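Local coordinates for xyloglucanase (Paenibacillus pabuli, PDB 2JEP), which hydrolyses the beta-1,4-glucan backbone of xyloglucan, a plant cell-wall polysaccharide, as a family 5 glycoside hydrolase, at residues A[182-196]-A[226-240]. Numbering follows the deposited sequence.
Sequences EVFDGNYGNPNSAYY and GWNTNIDYTVGNYGF
W227 is clamped between F184 and P191: P191 CB sits 3.6 Å from the centroid of the W227 five-membered ring, and F184 CB covers the opposite face. With CG anti to the backbone N (chi1 -174°), the indole reaches into the 182-196 loop. P191 suits its place because its rigid ring also lays CD over the face of Y233. Y196, buried beside W227, both packs and bonds: its OH donates to Y233 O at 2.7 Å and accepts from W227 N at 3.0 Å, in a nearly straight bond (168°), so one phenol hydroxyl serves two backbone groups. G239 has a positive phi that demands glycine, and a CB would press on the Y196 ring, over whose face G239 C and F240 N lie. N228 stacks its amide on F184, the planes 10° apart.

The outer side is looser and wetter. W227 NE1 gives its hydrogen to a water oxygen 2.9 Å away, which also reaches N187 O and G189 O of the exposed turn, and another water links P191 O to Y238 O.

The contact thus joins the loops following strands 175-178 and 222-225 of the (beta/alpha)8 barrel. E182, hydrogen-bonded to Y135 and H264, marks the barrel side; L199 of helix 193-211 touches W227, and helix 231-235 leans on helix 298-313.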
loop_
_atom_site.group_PDB
_atom_site.type_symbol
_atom_site.label_atom_id
_atom_site.label_comp_id
_atom_site.label_asym_id
_atom_site.label_seq_id
_atom_site.Cartn_x
_atom_site.Cartn_y
_atom_site.Cartn_z
ATOM N N GLU A 182 4.639 -1.633 -5.954
ATOM C CA GLU A 182 4.161 -2.439 -7.076
ATOM C C GLU A 182 5.343 -2.686 -8.001
ATOM O O GLU A 182 5.790 -1.790 -8.718
ATOM C CB GLU A 182 3.054 -1.706 -7.838
ATOM C CG GLU A 182 1.834 -1.453 -6.985
ATOM C CD GLU A 182 0.735 -0.656 -7.682
ATOM O OE1 GLU A 182 0.991 -0.040 -8.753
ATOM O OE2 GLU A 182 -0.403 -0.636 -7.138
ATOM N N VAL A 183 5.885 -3.894 -7.894
ATOM C CA VAL A 183 7.179 -4.258 -8.500
ATOM C C VAL A 183 6.943 -5.328 -9.556
ATOM O O VAL A 183 6.428 -6.415 -9.284
ATOM C CB VAL A 183 8.155 -4.689 -7.387
ATOM C CG1 VAL A 183 9.423 -5.354 -7.916
ATOM C CG2 VAL A 183 8.519 -3.450 -6.539
ATOM N N PHE A 184 7.263 -4.962 -10.797
ATOM C CA PHE A 184 7.167 -5.831 -11.946
ATOM C C PHE A 184 8.002 -5.218 -13.073
ATOM O O PHE A 184 8.759 -4.271 -12.827
ATOM C CB PHE A 184 5.700 -6.132 -12.360
ATOM C CG PHE A 184 4.936 -4.996 -13.028
ATOM C CD1 PHE A 184 4.981 -3.675 -12.590
ATOM C CD2 PHE A 184 4.061 -5.317 -14.064
ATOM C CE1 PHE A 184 4.209 -2.679 -13.248
ATOM C CE2 PHE A 184 3.293 -4.342 -14.680
ATOM C CZ PHE A 184 3.379 -3.027 -14.277
ATOM N N ASP A 185 7.890 -5.794 -14.276
ATOM C CA ASP A 185 8.666 -5.372 -15.427
ATOM C C ASP A 185 7.854 -4.501 -16.378
ATOM O O ASP A 185 8.377 -4.161 -17.452
ATOM C CB ASP A 185 9.253 -6.573 -16.194
ATOM C CG ASP A 185 8.182 -7.502 -16.752
ATOM O OD1 ASP A 185 6.993 -7.248 -16.484
ATOM O OD2 ASP A 185 8.584 -8.481 -17.448
ATOM N N GLY A 186 6.609 -4.160 -16.032
ATOM C CA GLY A 186 5.726 -3.428 -16.963
ATOM C C GLY A 186 4.672 -4.226 -17.710
ATOM O O GLY A 186 3.753 -3.626 -18.325
ATOM N N ASN A 187 4.806 -5.546 -17.719
ATOM C CA ASN A 187 3.958 -6.450 -18.484
ATOM C C ASN A 187 2.885 -7.005 -17.560
ATOM O O ASN A 187 3.191 -7.465 -16.467
ATOM C CB ASN A 187 4.878 -7.578 -19.017
ATOM C CG ASN A 187 4.141 -8.752 -19.682
ATOM O OD1 ASN A 187 2.914 -8.852 -19.692
ATOM N ND2 ASN A 187 4.940 -9.687 -20.207
ATOM N N TYR A 188 1.628 -6.952 -18.010
ATOM C CA TYR A 188 0.477 -7.374 -17.186
ATOM C C TYR A 188 0.117 -8.833 -17.315
ATOM O O TYR A 188 -0.848 -9.295 -16.641
ATOM C CB TYR A 188 -0.739 -6.522 -17.527
ATOM C CG TYR A 188 -0.556 -5.163 -16.974
ATOM C CD1 TYR A 188 0.061 -4.166 -17.715
ATOM C CD2 TYR A 188 -0.969 -4.870 -15.682
ATOM C CE1 TYR A 188 0.239 -2.905 -17.185
ATOM C CE2 TYR A 188 -0.788 -3.641 -15.154
ATOM C CZ TYR A 188 -0.178 -2.663 -15.892
ATOM O OH TYR A 188 0.000 -1.416 -15.383
ATOM N N GLY A 189 0.875 -9.545 -18.150
ATOM C CA GLY A 189 0.715 -10.970 -18.320
ATOM C C GLY A 189 1.555 -11.721 -17.317
ATOM O O GLY A 189 2.013 -11.174 -16.318
ATOM N N ASN A 190 1.716 -13.004 -17.552
ATOM C CA ASN A 190 2.298 -13.892 -16.571
ATOM C C ASN A 190 3.728 -13.430 -16.283
ATOM O O ASN A 190 4.488 -13.070 -17.194
ATOM C CB ASN A 190 2.295 -15.350 -17.037
ATOM C CG ASN A 190 0.887 -15.952 -17.138
ATOM O OD1 ASN A 190 -0.104 -15.333 -16.771
ATOM N ND2 ASN A 190 0.817 -17.187 -17.630
ATOM N N PRO A 191 4.108 -13.441 -15.011
ATOM C CA PRO A 191 5.443 -12.996 -14.624
ATOM C C PRO A 191 6.573 -13.866 -15.129
ATOM O O PRO A 191 6.540 -15.095 -15.058
ATOM C CB PRO A 191 5.428 -13.075 -13.106
ATOM C CG PRO A 191 4.142 -13.584 -12.729
ATOM C CD PRO A 191 3.276 -13.784 -13.856
ATOM N N ASN A 192 7.617 -13.196 -15.578
ATOM C CA ASN A 192 8.873 -13.856 -15.886
ATOM C C ASN A 192 9.444 -14.470 -14.594
ATOM O O ASN A 192 9.615 -13.759 -13.611
ATOM C CB ASN A 192 9.781 -12.764 -16.485
ATOM C CG ASN A 192 11.176 -13.223 -16.799
ATOM O OD1 ASN A 192 11.848 -13.805 -15.957
ATOM N ND2 ASN A 192 11.659 -12.889 -18.012
ATOM N N SER A 193 9.717 -15.774 -14.599
ATOM C CA SER A 193 10.155 -16.456 -13.400
ATOM C C SER A 193 11.487 -15.936 -12.861
ATOM O O SER A 193 11.660 -15.853 -11.632
ATOM C CB SER A 193 10.251 -17.957 -13.624
ATOM O OG SER A 193 11.050 -18.252 -14.746
ATOM N N ALA A 194 12.414 -15.573 -13.744
ATOM C CA ALA A 194 13.693 -15.021 -13.285
ATOM C C ALA A 194 13.483 -13.675 -12.599
ATOM O O ALA A 194 14.096 -13.378 -11.587
ATOM C CB ALA A 194 14.665 -14.872 -14.456
ATOM N N TYR A 195 12.608 -12.848 -13.165
ATOM C CA TYR A 195 12.304 -11.577 -12.546
ATOM C C TYR A 195 11.594 -11.746 -11.208
ATOM O O TYR A 195 11.832 -10.981 -10.272
ATOM C CB TYR A 195 11.476 -10.698 -13.472
ATOM C CG TYR A 195 12.142 -10.282 -14.753
ATOM C CD1 TYR A 195 13.514 -10.387 -14.935
ATOM C CD2 TYR A 195 11.389 -9.784 -15.803
ATOM C CE1 TYR A 195 14.101 -10.010 -16.142
ATOM C CE2 TYR A 195 11.976 -9.424 -17.011
ATOM C CZ TYR A 195 13.323 -9.523 -17.174
ATOM O OH TYR A 195 13.913 -9.152 -18.368
ATOM N N TYR A 196 10.726 -12.763 -11.116
ATOM C CA TYR A 196 10.069 -13.061 -9.849
ATOM C C TYR A 196 11.103 -13.437 -8.791
ATOM O O TYR A 196 10.990 -13.043 -7.617
ATOM C CB TYR A 196 8.979 -14.144 -10.000
ATOM C CG TYR A 196 7.727 -13.899 -9.200
ATOM C CD1 TYR A 196 7.743 -13.277 -7.947
ATOM C CD2 TYR A 196 6.493 -14.302 -9.695
ATOM C CE1 TYR A 196 6.574 -13.043 -7.242
ATOM C CE2 TYR A 196 5.322 -14.068 -8.992
ATOM C CZ TYR A 196 5.375 -13.424 -7.770
ATOM O OH TYR A 196 4.191 -13.139 -7.087
ATOM N N GLY A 226 3.882 -9.636 -3.501
ATOM C CA GLY A 226 4.306 -10.366 -4.680
ATOM C C GLY A 226 4.258 -9.488 -5.920
ATOM O O GLY A 226 4.307 -8.265 -5.848
ATOM N N TRP A 227 4.207 -10.130 -7.077
ATOM C CA TRP A 227 4.349 -9.471 -8.367
ATOM C C TRP A 227 3.241 -8.451 -8.620
ATOM O O TRP A 227 2.061 -8.812 -8.686
ATOM C CB TRP A 227 4.304 -10.537 -9.460
ATOM C CG TRP A 227 4.583 -10.055 -10.836
ATOM C CD1 TRP A 227 3.681 -9.700 -11.792
ATOM C CD2 TRP A 227 5.872 -9.962 -11.447
ATOM N NE1 TRP A 227 4.326 -9.384 -12.954
ATOM C CE2 TRP A 227 5.676 -9.525 -12.773
ATOM C CE3 TRP A 227 7.181 -10.203 -11.001
ATOM C CZ2 TRP A 227 6.724 -9.333 -13.660
ATOM C CZ3 TRP A 227 8.218 -10.015 -11.876
ATOM C CH2 TRP A 227 7.991 -9.579 -13.194
ATOM N N ASN A 228 3.640 -7.190 -8.780
ATOM C CA ASN A 228 2.707 -6.106 -9.121
ATOM C C ASN A 228 1.520 -6.015 -8.173
ATOM O O ASN A 228 0.462 -5.543 -8.575
ATOM C CB ASN A 228 2.207 -6.186 -10.558
ATOM C CG ASN A 228 1.728 -4.853 -11.052
ATOM O OD1 ASN A 228 2.192 -3.796 -10.578
ATOM N ND2 ASN A 228 0.833 -4.880 -12.031
ATOM N N THR A 229 1.704 -6.412 -6.922
ATOM C CA THR A 229 0.627 -6.441 -5.920
ATOM C C THR A 229 -0.636 -7.155 -6.439
ATOM O O THR A 229 -1.746 -6.881 -5.997
ATOM C CB THR A 229 0.307 -5.070 -5.308
ATOM O OG1 THR A 229 -0.145 -4.163 -6.305
ATOM C CG2 THR A 229 1.505 -4.494 -4.563
ATOM N N ASN A 230 -0.430 -8.107 -7.351
ATOM C CA ASN A 230 -1.543 -8.782 -8.020
ATOM C C ASN A 230 -1.906 -10.065 -7.271
ATOM O O ASN A 230 -1.061 -10.969 -7.128
ATOM C CB ASN A 230 -1.106 -9.095 -9.454
ATOM C CG ASN A 230 -2.157 -9.781 -10.267
ATOM O OD1 ASN A 230 -2.438 -10.938 -10.094
ATOM N ND2 ASN A 230 -2.714 -9.050 -11.200
ATOM N N ILE A 231 -3.166 -10.179 -6.854
ATOM C CA ILE A 231 -3.593 -11.364 -6.096
ATOM C C ILE A 231 -3.307 -12.675 -6.838
ATOM O O ILE A 231 -2.661 -13.569 -6.300
ATOM C CB ILE A 231 -5.084 -11.258 -5.706
ATOM C CG1 ILE A 231 -5.251 -10.198 -4.590
ATOM C CG2 ILE A 231 -5.634 -12.611 -5.253
ATOM C CD1 ILE A 231 -6.709 -9.852 -4.236
ATOM N N ASP A 232 -3.763 -12.778 -8.073
ATOM C CA ASP A 232 -3.598 -14.044 -8.804
ATOM C C ASP A 232 -2.132 -14.424 -8.943
ATOM O O ASP A 232 -1.766 -15.599 -8.806
ATOM C CB ASP A 232 -4.173 -13.930 -10.190
ATOM C CG ASP A 232 -5.699 -13.988 -10.222
ATOM O OD1 ASP A 232 -6.335 -14.292 -9.199
ATOM O OD2 ASP A 232 -6.222 -13.754 -11.328
ATOM N N TYR A 233 -1.282 -13.448 -9.213
ATOM C CA TYR A 233 0.140 -13.750 -9.409
ATOM C C TYR A 233 0.909 -13.964 -8.102
ATOM O O TYR A 233 2.057 -14.397 -8.144
ATOM C CB TYR A 233 0.829 -12.673 -10.261
ATOM C CG TYR A 233 0.342 -12.593 -11.697
ATOM C CD1 TYR A 233 0.044 -13.746 -12.414
ATOM C CD2 TYR A 233 0.176 -11.378 -12.333
ATOM C CE1 TYR A 233 -0.380 -13.684 -13.720
ATOM C CE2 TYR A 233 -0.252 -11.311 -13.649
ATOM C CZ TYR A 233 -0.533 -12.468 -14.323
ATOM O OH TYR A 233 -0.966 -12.409 -15.650
ATOM N N THR A 234 0.284 -13.653 -6.974
ATOM C CA THR A 234 0.833 -13.881 -5.650
ATOM C C THR A 234 0.367 -15.214 -5.064
ATOM O O THR A 234 1.150 -15.922 -4.429
ATOM C CB THR A 234 0.497 -12.702 -4.715
ATOM O OG1 THR A 234 0.918 -11.483 -5.340
ATOM C CG2 THR A 234 1.161 -12.842 -3.378
ATOM N N VAL A 235 -0.904 -15.556 -5.269
ATOM C CA VAL A 235 -1.411 -16.813 -4.712
ATOM C C VAL A 235 -1.200 -18.008 -5.633
ATOM O O VAL A 235 -1.106 -19.132 -5.148
ATOM C CB VAL A 235 -2.909 -16.751 -4.299
ATOM C CG1 VAL A 235 -3.122 -15.627 -3.284
ATOM C CG2 VAL A 235 -3.837 -16.631 -5.534
ATOM N N GLY A 236 -1.126 -17.785 -6.929
ATOM C CA GLY A 236 -0.969 -18.890 -7.861
ATOM C C GLY A 236 0.456 -19.378 -7.976
ATOM O O GLY A 236 1.360 -18.891 -7.304
ATOM N N ASN A 237 0.659 -20.365 -8.847
ATOM C CA ASN A 237 1.970 -21.004 -8.965
ATOM C C ASN A 237 2.832 -20.305 -9.999
ATOM O O ASN A 237 3.134 -20.851 -11.064
ATOM C CB ASN A 237 1.796 -22.493 -9.306
ATOM C CG ASN A 237 3.099 -23.246 -9.250
ATOM O OD1 ASN A 237 4.051 -22.811 -8.590
ATOM N ND2 ASN A 237 3.159 -24.375 -9.937
ATOM N N TYR A 238 3.230 -19.071 -9.694
ATOM C CA TYR A 238 3.959 -18.213 -10.619
ATOM C C TYR A 238 5.348 -17.848 -10.158
ATOM O O TYR A 238 6.104 -17.217 -10.913
ATOM C CB TYR A 238 3.183 -16.909 -10.868
ATOM C CG TYR A 238 1.861 -17.127 -11.581
ATOM C CD1 TYR A 238 1.818 -17.274 -12.964
ATOM C CD2 TYR A 238 0.669 -17.198 -10.869
ATOM C CE1 TYR A 238 0.599 -17.464 -13.626
ATOM C CE2 TYR A 238 -0.554 -17.371 -11.523
ATOM C CZ TYR A 238 -0.582 -17.515 -12.900
ATOM O OH TYR A 238 -1.813 -17.681 -13.518
ATOM N N GLY A 239 5.704 -18.262 -8.952
ATOM C CA GLY A 239 7.048 -18.023 -8.453
ATOM C C GLY A 239 7.174 -17.304 -7.123
ATOM O O GLY A 239 8.282 -17.202 -6.594
ATOM N N PHE A 240 6.074 -16.795 -6.559
ATOM C CA PHE A 240 6.208 -16.126 -5.255
ATOM C C PHE A 240 6.730 -17.107 -4.208
ATOM O O PHE A 240 6.279 -18.242 -4.152
ATOM C CB PHE A 240 4.852 -15.581 -4.790
ATOM C CG PHE A 240 4.905 -14.811 -3.487
ATOM C CD1 PHE A 240 5.509 -13.575 -3.417
ATOM C CD2 PHE A 240 4.388 -15.348 -2.326
ATOM C CE1 PHE A 240 5.531 -12.880 -2.221
ATOM C CE2 PHE A 240 4.448 -14.660 -1.128
ATOM C CZ PHE A 240 5.015 -13.429 -1.082
HETATM O O HOH W 1 1.713 -1.202 -11.218
HETATM O O HOH W 2 4.762 -5.559 -5.951
HETATM O O HOH W 3 4.526 -9.908 -16.192
HETATM O O HOH W 4 1.950 -8.910 -14.521
HETATM O O HOH W 5 5.960 -17.275 -13.594
#